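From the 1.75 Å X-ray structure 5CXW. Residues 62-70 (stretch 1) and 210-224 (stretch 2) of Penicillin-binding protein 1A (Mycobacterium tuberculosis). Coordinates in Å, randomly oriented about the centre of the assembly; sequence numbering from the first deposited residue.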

ATOM      1  N   ALA A  62       5.605 -11.839   6.951  1.00 17.42           N
ATOM      2  CA  ALA A  62       5.208 -11.045   5.770  1.00 16.56           C
ATOM      3  C   ALA A  62       3.700 -10.956   5.655  1.00 15.90           C
ATOM      4  O   ALA A  62       2.969 -11.791   6.207  1.00 17.39           O
ATOM      5  N   ALA A  63       3.222  -9.950   4.951  1.00 14.42           N
ATOM      6  CA  ALA A  63       1.830  -9.864   4.569  1.00 13.99           C
ATOM      7  C   ALA A  63       1.719  -9.325   3.149  1.00 13.28           C
ATOM      8  O   ALA A  63       2.516  -8.435   2.766  1.00 12.65           O
ATOM      9  N   VAL A  64       0.761  -9.870   2.377  1.00 13.12           N
ATOM     10  CA  VAL A  64       0.545  -9.490   0.980  1.00 12.88           C
ATOM     11  C   VAL A  64      -0.950  -9.357   0.731  1.00 12.67           C
ATOM     12  O   VAL A  64      -1.731 -10.245   1.075  1.00 12.94           O
ATOM     13  N   VAL A  65      -1.373  -8.244   0.171  1.00 12.33           N
ATOM     14  CA  VAL A  65      -2.758  -8.071  -0.274  1.00 12.35           C
ATOM     15  C   VAL A  65      -2.775  -7.523  -1.690  1.00 12.42           C
ATOM     16  O   VAL A  65      -2.069  -6.547  -1.981  1.00 11.68           O
ATOM     17  N   SER A  66      -3.539  -8.188  -2.585  1.00 12.60           N
ATOM     18  CA  SER A  66      -3.691  -7.753  -3.934  1.00 12.86           C
ATOM     19  C   SER A  66      -5.167  -7.457  -4.188  1.00 12.90           C
ATOM     20  O   SER A  66      -6.039  -8.345  -3.881  1.00 13.50           O
ATOM     21  N   ILE A  67      -5.438  -6.276  -4.736  1.00 12.50           N
ATOM     22  CA  ILE A  67      -6.792  -5.816  -5.018  1.00 12.85           C
ATOM     23  C   ILE A  67      -6.955  -5.439  -6.492  1.00 12.97           C
ATOM     24  O   ILE A  67      -6.053  -4.839  -7.112  1.00 12.91           O
ATOM     25  N   ASP A  68      -8.094  -5.830  -7.061  1.00 13.21           N
ATOM     26  CA  ASP A  68      -8.510  -5.441  -8.396  1.00 13.38           C
ATOM     27  C   ASP A  68      -8.993  -3.979  -8.410  1.00 13.30           C
ATOM     28  O   ASP A  68     -10.037  -3.663  -7.837  1.00 13.17           O
ATOM     29  N   PRO A  69      -8.240  -3.051  -9.048  1.00 13.16           N
ATOM     30  CA  PRO A  69      -8.692  -1.677  -9.071  1.00 13.30           C
ATOM     31  C   PRO A  69     -10.023  -1.419  -9.771  1.00 14.29           C
ATOM     32  O   PRO A  69     -10.657  -0.353  -9.578  1.00 14.01           O
ATOM     33  N   HIS A  70     -10.423  -2.354 -10.643  1.00 14.85           N
ATOM     34  CA  HIS A  70     -11.706  -2.192 -11.333  1.00 16.60           C
ATOM     35  C   HIS A  70     -12.921  -2.249 -10.407  1.00 16.07           C
ATOM     36  O   HIS A  70     -14.020  -1.778 -10.768  1.00 16.28           O
ATOM     37  N   ARG A 210      -2.960  -0.481   7.769  1.00 12.02           N
ATOM     38  CA  ARG A 210      -2.906  -1.938   7.466  1.00 12.27           C
ATOM     39  C   ARG A 210      -2.428  -2.134   6.027  1.00 11.84           C
ATOM     40  O   ARG A 210      -2.630  -1.287   5.152  1.00 10.85           O
ATOM     41  N   VAL A 211      -1.873  -3.320   5.783  1.00 11.82           N
ATOM     42  CA  VAL A 211      -1.440  -3.705   4.451  1.00 11.73           C
ATOM     43  C   VAL A 211      -2.648  -3.645   3.505  1.00 11.66           C
ATOM     44  O   VAL A 211      -2.528  -3.163   2.363  1.00 11.23           O
ATOM     45  N   ILE A 212      -3.837  -4.122   3.953  1.00 11.99           N
ATOM     46  CA  ILE A 212      -5.008  -4.011   3.087  1.00 12.08           C
ATOM     47  C   ILE A 212      -5.367  -2.579   2.724  1.00 11.64           C
ATOM     48  O   ILE A 212      -5.735  -2.327   1.577  1.00 11.78           O
ATOM     49  N   ASP A 213      -5.203  -1.634   3.653  1.00 11.41           N
ATOM     50  CA  ASP A 213      -5.475  -0.217   3.385  1.00 11.25           C
ATOM     51  C   ASP A 213      -4.539   0.286   2.286  1.00 10.35           C
ATOM     52  O   ASP A 213      -4.953   0.991   1.407  1.00  9.72           O
ATOM     53  N   MET A 214      -3.271  -0.079   2.368  1.00 10.23           N
ATOM     54  CA  MET A 214      -2.293   0.400   1.369  1.00 10.10           C
ATOM     55  C   MET A 214      -2.616  -0.167  -0.051  1.00 10.13           C
ATOM     56  O   MET A 214      -2.596   0.566  -1.035  1.00  9.89           O
ATOM     57  N   ALA A 215      -2.975  -1.455  -0.122  1.00 10.49           N
ATOM     58  CA  ALA A 215      -3.327  -2.037  -1.392  1.00 10.52           C
ATOM     59  C   ALA A 215      -4.550  -1.349  -1.977  1.00 10.27           C
ATOM     60  O   ALA A 215      -4.604  -1.032  -3.198  1.00 10.44           O
ATOM     61  N   SER A 216      -5.519  -1.079  -1.109  1.00 10.12           N
ATOM     62  CA  SER A 216      -6.766  -0.429  -1.537  1.00 10.44           C
ATOM     63  C   SER A 216      -6.523   0.993  -1.994  1.00 10.01           C
ATOM     64  O   SER A 216      -7.049   1.431  -3.051  1.00  9.89           O
ATOM     65  N   ALA A 217      -5.782   1.789  -1.218  1.00  9.78           N
ATOM     66  CA  ALA A 217      -5.512   3.163  -1.598  1.00  9.63           C
ATOM     67  C   ALA A 217      -4.732   3.277  -2.917  1.00  9.53           C
ATOM     68  O   ALA A 217      -5.015   4.150  -3.756  1.00  9.44           O
ATOM     69  N   TYR A 218      -3.752   2.421  -3.097  1.00  9.54           N
ATOM     70  CA  TYR A 218      -2.978   2.388  -4.360  1.00 10.02           C
ATOM     71  C   TYR A 218      -3.875   1.875  -5.528  1.00  9.98           C
ATOM     72  O   TYR A 218      -3.771   2.354  -6.671  1.00 10.29           O
ATOM     73  N   ALA A 219      -4.864   1.000  -5.213  1.00 10.16           N
ATOM     74  CA  ALA A 219      -5.871   0.594  -6.231  1.00 10.20           C
ATOM     75  C   ALA A 219      -6.650   1.815  -6.738  1.00 10.06           C
ATOM     76  O   ALA A 219      -6.925   1.945  -7.925  1.00 10.24           O
ATOM     77  N   THR A 220      -6.965   2.756  -5.851  1.00  9.86           N
ATOM     78  CA  THR A 220      -7.675   3.946  -6.245  1.00  9.93           C
ATOM     79  C   THR A 220      -6.837   4.754  -7.240  1.00  9.96           C
ATOM     80  O   THR A 220      -7.363   5.299  -8.238  1.00  9.94           O
ATOM     81  N   LEU A 221      -5.533   4.837  -6.964  1.00  9.87           N
ATOM     82  CA  LEU A 221      -4.617   5.468  -7.908  1.00  9.99           C
ATOM     83  C   LEU A 221      -4.603   4.742  -9.263  1.00 10.29           C
ATOM     84  O   LEU A 221      -4.685   5.395 -10.325  1.00 10.28           O
ATOM     85  N   ALA A 222      -4.534   3.417  -9.196  1.00 10.23           N
ATOM     86  CA  ALA A 222      -4.478   2.545 -10.396  1.00 10.70           C
ATOM     87  C   ALA A 222      -5.728   2.711 -11.251  1.00 11.13           C
ATOM     88  O   ALA A 222      -5.683   2.594 -12.487  1.00 11.88           O
ATOM     89  N   ALA A 223      -6.832   3.024 -10.571  1.00 11.09           N
ATOM     90  CA  ALA A 223      -8.157   3.250 -11.258  1.00 11.84           C
ATOM     91  C   ALA A 223      -8.408   4.723 -11.618  1.00 12.22           C
ATOM     92  O   ALA A 223      -9.574   5.137 -11.784  1.00 12.58           O
ATOM     93  N   SER A 224      -7.332   5.528 -11.702  1.00 11.81           N
ATOM     94  CA  SER A 224      -7.464   6.935 -12.109  1.00 12.17           C
ATOM     95  C   SER A 224      -8.342   7.700 -11.134  1.00 11.97           C
ATOM     96  O   SER A 224      -9.087   8.568 -11.543  1.00 12.13           O
TER

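Packing of helix 211-222 against residues 62-70, which include a strand, in Penicillin-binding protein 1A. The two axes run in nearly the same direction (29°) and approach to 7.7 Å; the contact buries 488 Å² and contains no hydrogen bond between the stretches, so it rests on apolar packing. Along the strand, Ala 63, Val 65 (t) and Ile 67 point toward the helix, whereas Val 64 and Ser 66 point away; Pro 69 continues the inward series. Arg 210, at the N-cap position, makes no contact with stretch 1. Its NE donates a hydrogen bond to Asp 213 OD2 (2.9 Å) and its NH2 forms a salt bridge with Asp 213 OD1 (2.9 Å); Asp 213 points away from the strand, and neither residue touches stretch 1. Val 211 (t) opens the interface: its CG2 lies 3.8 Å from Ala 63 CB and its CG1 3.7 Å from Val 65 CG2. Ile 212 (t, t) points sideways, yet its CG1 reaches Val 65 CG1 (4.1 Å) and Ile 67 CD1 (4.3 Å). Met 214 also starts sideways, but its end leads away. Ala 215 points toward the strand, its CB 3.4 Å from Val 65 O and 3.9 Å from Ile 67 CD1. Ile 67 (m, t) extends CD1 to the helix backbone, 3.6 Å from Ser 216 N, while its CG2 meets Ala 219 CB at 3.9 Å. Ala 219 also receives Pro 69, whose CB is 3.5 Å from Ala 219 O; here the CA atoms of Pro 69 and Ala 219 are just 4.6 Å apart. The proline ring, C-gamma exo, places CG 3.6 Å from Ala 222 CB. Ala 223, the first residue past the helix, closes the contact with CB 3.5 Å from Pro 69 O.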

ATOM      1  CB  ALA A  62       5.796 -11.643   4.483  1.00 16.80           C
ATOM      2  CB  ALA A  63       1.081  -8.971   5.533  1.00 13.95           C
ATOM      3  CB  VAL A  64       1.051 -10.569   0.016  1.00 13.27           C
ATOM      4  CG1 VAL A  64       0.934 -10.119  -1.432  1.00 13.30           C
ATOM      5  CG2 VAL A  64       2.498 -10.956   0.302  1.00 13.79           C
ATOM      6  CB  VAL A  65      -3.522  -7.111   0.652  1.00 12.53           C
ATOM      7  CG1 VAL A  65      -4.983  -6.989   0.180  1.00 12.71           C
ATOM      8  CG2 VAL A  65      -3.476  -7.626   2.065  1.00 12.88           C
ATOM      9  CB  SER A  66      -3.263  -8.856  -4.896  1.00 13.46           C
ATOM     10  OG  SER A  66      -1.884  -9.200  -4.727  1.00 14.66           O
ATOM     11  CB  ILE A  67      -7.095  -4.604  -4.126  1.00 13.05           C
ATOM     12  CG1 ILE A  67      -7.330  -5.129  -2.682  1.00 13.81           C
ATOM     13  CG2 ILE A  67      -8.356  -3.863  -4.574  1.00 13.01           C
ATOM     14  CD1 ILE A  67      -7.416  -4.078  -1.638  1.00 14.65           C
ATOM     15  CB  ASP A  68      -9.616  -6.380  -8.851  1.00 14.05           C
ATOM     16  CG  ASP A  68     -10.040  -6.160 -10.290  1.00 14.85           C
ATOM     17  OD1 ASP A  68      -9.666  -5.144 -10.909  1.00 14.84           O
ATOM     18  OD2 ASP A  68     -10.779  -7.077 -10.770  1.00 15.93           O
ATOM     19  CB  PRO A  69      -7.536  -0.942  -9.825  1.00 13.34           C
ATOM     20  CG  PRO A  69      -6.331  -1.828  -9.607  1.00 12.96           C
ATOM     21  CD  PRO A  69      -6.966  -3.193  -9.780  1.00 12.87           C
ATOM     22  CB  HIS A  70     -11.883  -3.219 -12.448  1.00 18.39           C
ATOM     23  CG  HIS A  70     -10.738  -3.287 -13.409  1.00 20.96           C
ATOM     24  ND1 HIS A  70     -10.353  -4.465 -14.024  1.00 24.57           N
ATOM     25  CD2 HIS A  70      -9.957  -2.334 -13.931  1.00 22.86           C
ATOM     26  CE1 HIS A  70      -9.333  -4.228 -14.827  1.00 24.00           C
ATOM     27  NE2 HIS A  70      -9.075  -2.939 -14.792  1.00 23.91           N
ATOM     28  CB  ARG A 210      -4.288  -2.547   7.590  1.00 13.04           C
ATOM     29  CG  ARG A 210      -4.973  -2.344   8.944  1.00 13.74           C
ATOM     30  CD  ARG A 210      -6.421  -2.854   8.939  1.00 14.72           C
ATOM     31  NE  ARG A 210      -7.255  -1.957   8.129  1.00 14.69           N
ATOM     32  CZ  ARG A 210      -8.514  -2.182   7.757  1.00 15.49           C
ATOM     33  NH1 ARG A 210      -9.162  -3.252   8.166  1.00 16.19           N
ATOM     34  NH2 ARG A 210      -9.155  -1.245   7.046  1.00 14.91           N
ATOM     35  CB  VAL A 211      -0.833  -5.120   4.491  1.00 12.10           C
ATOM     36  CG1 VAL A 211      -0.509  -5.658   3.107  1.00 12.22           C
ATOM     37  CG2 VAL A 211       0.444  -5.183   5.320  1.00 12.08           C
ATOM     38  CB  ILE A 212      -6.252  -4.797   3.614  1.00 13.12           C
ATOM     39  CG1 ILE A 212      -7.418  -4.717   2.620  1.00 13.46           C
ATOM     40  CG2 ILE A 212      -6.673  -4.344   5.025  1.00 13.45           C
ATOM     41  CD1 ILE A 212      -8.343  -5.940   2.763  1.00 14.15           C
ATOM     42  CB  ASP A 213      -5.206   0.659   4.633  1.00 11.63           C
ATOM     43  CG  ASP A 213      -6.233   0.440   5.755  1.00 12.86           C
ATOM     44  OD1 ASP A 213      -7.448   0.508   5.466  1.00 13.87           O
ATOM     45  OD2 ASP A 213      -5.815   0.305   6.932  1.00 13.32           O
ATOM     46  CB  MET A 214      -0.859   0.048   1.764  1.00 10.33           C
ATOM     47  CG  MET A 214      -0.355   0.805   2.984  1.00 10.63           C
ATOM     48  SD  MET A 214      -0.309   2.596   2.757  1.00 10.71           S
ATOM     49  CE  MET A 214       1.075   2.728   1.659  1.00 11.35           C
ATOM     50  CB  ALA A 215      -3.572  -3.530  -1.264  1.00 11.14           C
ATOM     51  CB  SER A 216      -7.763  -0.474  -0.384  1.00 10.89           C
ATOM     52  OG  SER A 216      -8.946   0.263  -0.669  1.00 11.13           O
ATOM     53  CB  ALA A 217      -4.798   3.930  -0.453  1.00  9.33           C
ATOM     54  CB  TYR A 218      -1.728   1.571  -4.222  1.00  9.95           C
ATOM     55  CG  TYR A 218      -0.531   2.242  -3.615  1.00  9.65           C
ATOM     56  CD1 TYR A 218      -0.626   2.995  -2.427  1.00  9.71           C
ATOM     57  CD2 TYR A 218       0.742   2.107  -4.183  1.00  9.98           C
ATOM     58  CE1 TYR A 218       0.506   3.572  -1.852  1.00  9.28           C
ATOM     59  CE2 TYR A 218       1.857   2.619  -3.596  1.00  9.90           C
ATOM     60  CZ  TYR A 218       1.746   3.352  -2.429  1.00  9.85           C
ATOM     61  OH  TYR A 218       2.879   3.920  -1.814  1.00 10.49           O
ATOM     62  CB  ALA A 219      -6.754  -0.513  -5.703  1.00 10.53           C
ATOM     63  CB  THR A 220      -8.038   4.772  -4.988  1.00  9.82           C
ATOM     64  OG1 THR A 220      -8.918   3.999  -4.165  1.00 10.68           O
ATOM     65  CG2 THR A 220      -8.693   6.093  -5.314  1.00 10.18           C
ATOM     66  CB  LEU A 221      -3.221   5.604  -7.322  1.00 10.43           C
ATOM     67  CG  LEU A 221      -3.075   6.498  -6.099  1.00 10.71           C
ATOM     68  CD1 LEU A 221      -1.687   6.310  -5.512  1.00 11.14           C
ATOM     69  CD2 LEU A 221      -3.332   7.941  -6.475  1.00 10.98           C
ATOM     70  CB  ALA A 222      -4.304   1.096  -9.986  1.00 10.71           C
ATOM     71  CB  ALA A 223      -9.257   2.700 -10.399  1.00 11.90           C
ATOM     72  CB  SER A 224      -7.939   7.063 -13.557  1.00 13.47           C
ATOM     73  OG  SER A 224      -6.869   6.688 -14.447  1.00 13.30           O
TER